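Local coordinates for chromosome-partitioning protein Spo0J (Thermus thermophilus HB27, PDB 1VZ0), which binds the plasmid centromere-like site parS, stimulates the ATPase Soj and is probably involved in chromosome partitioning, at the interface of chains A and B. Coordinates in Å, arbitrary orientation; residue numbers count along the deposited sequence, not the author numbering. Chains: chain A/B, Chromosome-partitioning protein Spo0J.

Contact 1: the interface of chains A and B. Residues chain A 46, 49, 79; chain B 125, 166.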
# COMPACT_ATOMS: atom_id res chain seq x y z
N SER A 46 0.02 -9.19 10.92
CA SER A 46 -1.39 -8.81 11.03
C SER A 46 -2.33 -9.91 10.54
O SER A 46 -3.45 -10.01 11.02
CB SER A 46 -1.67 -7.47 10.31
OG SER A 46 -1.34 -7.50 8.94
N GLU A 49 -2.73 -12.24 13.53
CA GLU A 49 -3.55 -11.69 14.60
C GLU A 49 -5.01 -11.66 14.17
O GLU A 49 -5.91 -11.76 15.00
CB GLU A 49 -3.06 -10.29 14.98
CG GLU A 49 -1.62 -10.27 15.46
CD GLU A 49 -1.04 -8.87 15.58
OE1 GLU A 49 0.20 -8.75 15.61
OE2 GLU A 49 -1.82 -7.90 15.66
N ARG A 79 -7.93 -11.25 2.44
CA ARG A 79 -7.29 -11.41 3.75
C ARG A 79 -8.17 -12.14 4.75
O ARG A 79 -7.70 -13.00 5.50
CB ARG A 79 -6.81 -10.06 4.29
CG ARG A 79 -5.38 -9.77 3.81
CD ARG A 79 -4.77 -8.50 4.30
NE ARG A 79 -4.70 -8.34 5.76
CZ ARG A 79 -3.63 -8.56 6.51
NH1 ARG A 79 -3.71 -8.35 7.82
NH2 ARG A 79 -2.50 -9.00 5.99
N ARG B 125 2.16 0.69 12.88
CA ARG B 125 3.04 -0.45 13.12
C ARG B 125 4.51 -0.05 12.95
O ARG B 125 5.39 -0.55 13.67
CB ARG B 125 2.72 -1.61 12.17
CG ARG B 125 1.33 -2.21 12.35
CD ARG B 125 1.11 -3.39 11.41
NE ARG B 125 -0.29 -3.82 11.42
CZ ARG B 125 -0.88 -4.43 12.44
NH1 ARG B 125 -2.16 -4.77 12.35
NH2 ARG B 125 -0.20 -4.71 13.55
N GLU B 166 -8.64 -3.99 10.00
CA GLU B 166 -8.83 -4.47 8.63
C GLU B 166 -9.84 -3.59 7.89
O GLU B 166 -9.66 -3.27 6.71
CB GLU B 166 -9.33 -5.92 8.62
CG GLU B 166 -8.23 -6.93 8.72
CD GLU B 166 -7.29 -6.87 7.53
OE1 GLU B 166 -6.06 -6.93 7.73
OE2 GLU B 166 -7.78 -6.77 6.39
O HOH W 1 -3.95 -6.38 14.48

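Contact 2: the interface of chains A and B. Residues chain A 118-120, 168; chain B 116.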
# COMPACT_ATOMS: atom_id res chain seq x y z
N LEU A 118 -3.53 2.83 -1.20
CA LEU A 118 -3.04 3.28 -2.49
C LEU A 118 -2.27 4.56 -2.63
O LEU A 118 -2.55 5.56 -1.99
CB LEU A 118 -4.18 3.31 -3.49
CG LEU A 118 -4.43 2.01 -4.25
CD1 LEU A 118 -4.81 0.89 -3.29
CD2 LEU A 118 -5.52 2.27 -5.28
N SER A 119 -1.30 4.50 -3.53
CA SER A 119 -0.51 5.65 -3.88
C SER A 119 -1.32 6.26 -5.02
O SER A 119 -2.13 5.56 -5.64
CB SER A 119 0.85 5.22 -4.41
OG SER A 119 0.73 4.75 -5.75
N PRO A 120 -1.14 7.55 -5.29
CA PRO A 120 -1.92 8.14 -6.39
C PRO A 120 -1.62 7.51 -7.76
O PRO A 120 -2.42 7.63 -8.68
CB PRO A 120 -1.57 9.64 -6.32
CG PRO A 120 -0.30 9.70 -5.50
CD PRO A 120 -0.47 8.59 -4.49
N LEU A 168 7.59 9.39 -6.92
CA LEU A 168 6.32 9.77 -6.31
C LEU A 168 5.91 8.70 -5.31
O LEU A 168 5.59 9.00 -4.16
CB LEU A 168 5.21 9.90 -7.37
CG LEU A 168 4.12 10.96 -7.13
CD1 LEU A 168 2.98 10.71 -8.12
CD2 LEU A 168 3.60 10.91 -5.70
N GLU B 116 3.99 6.91 -0.37
CA GLU B 116 2.63 7.39 -0.57
C GLU B 116 1.68 6.20 -0.39
O GLU B 116 0.46 6.32 -0.45
CB GLU B 116 2.48 7.95 -1.98
CG GLU B 116 2.98 9.37 -2.14
CD GLU B 116 1.99 10.38 -1.61
OE1 GLU B 116 1.71 10.38 -0.39
OE2 GLU B 116 1.47 11.18 -2.42

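Contact 1: the interface of chains A and B
The beta-carbon of A:Ser46 rests against the guanidinium of B:Arg125, with CB of the serine 3.8 Å from CZ of the arginine, and this small patch is the apolar centre of the contact. The backbone side of A:Ser46 lies over one face of that guanidinium, displaced toward its rim, while B:Arg125 reaches across with a chain extended from CG to NE. A:Glu49, one turn further along the same helix, runs past B:Arg125 in the opposite direction, and its carboxylate plane is turned 72° from the guanidinium. The two do not pair directly; a water at the edge of the guanidinium, in its plane, links them, lying 2.9 Å from OE2 of A:Glu49 and 3.2 Å from NH1 of B:Arg125. Their opposite charges would probably still attract.

Toward the other rim, A:Arg79 and B:Glu166 form a salt bridge. The arginine approaches side-on, and NE and NH1 both donate bent hydrogen bonds to OE1 from the same face of the carboxylate plane. NE meets OE1 on its syn side at 2.8 Å. NH1 reaches OE1 nearly along the C-O axis, at 2.7 Å. The two flat groups are only 20° from coplanar, although the side chains cross at about a right angle. A bend at chi3 of A:Arg79 (58°) turns its guanidinium to present this edge. NH1 also donates to the hydroxyl OG of A:Ser46 at 2.8 Å, tilted from the guanidinium plane, so the serine helps to fix the arginine's rotation. In the fold, helices 38-57 and 78-87 of the ParB N-terminal domain of chain A here meet helices 120-132 and 162-169 from the helix-turn-helix domain of chain B.

Contact 2: the interface of chains A and B
B:Glu116 lays the aliphatic part of its side chain against A:Pro120 and A:Leu168, residues of the ParB-family helix-turn-helix domain of chain A. The glutamate belongs to a loop and has 55 Å² of its surface hidden by the partner chain. Its CB lies 3.9 Å from CD of A:Pro120, and the side chains of the two residues cross at about a right angle. Farther out, the carboxylate oxygen OE2 comes to 3.8 Å from the same proline CD, a van der Waals approach to the ring.

A:Leu168 takes up the flank of the glutamate with both side chain and backbone. Its methyl CD2 is 3.9 Å from CG of B:Glu116, and its carbonyl oxygen O is 3.3 Å from that same methylene carbon. The glutamate chain folds at chi2 (-79°); an extended chain would drive the carboxylate into the leucine methyl, and the bend swings it aside, leaving OE2 within van der Waals range of both the methyl and the proline ring. Replacing B:Glu116 by an alanine would probably leave the proline ring without its carboxylate neighbour and open a gap beside the leucine methyl, where CG now packs.

At the backbone end of the glutamate, A:Ser119 adds a lighter contact, its CB 4.0 Å from CB of B:Glu116. A:Pro120 begins helix 120-132, whereas A:Leu168 lies near the end of helix 162-169.

About 21 Å separates the C-alpha centres of contact 1 and contact 2. Both draw on helices 120-132 and 162-169, taken from chain B in contact 1 and from chain A in contact 2, so that with the two-fold twins this pair of helices meets the partner chain at both sites in each subunit. Contact 1 joins the N-terminal domain of one chain to the helix-turn-helix domain of the other through charged groups, and contact 2 adds a mainly van der Waals fit. They may represent the N-terminal helix-turn-helix dimer, whose formation may require DNA binding; the homodimer itself probably forms through the C-terminal 46 residues.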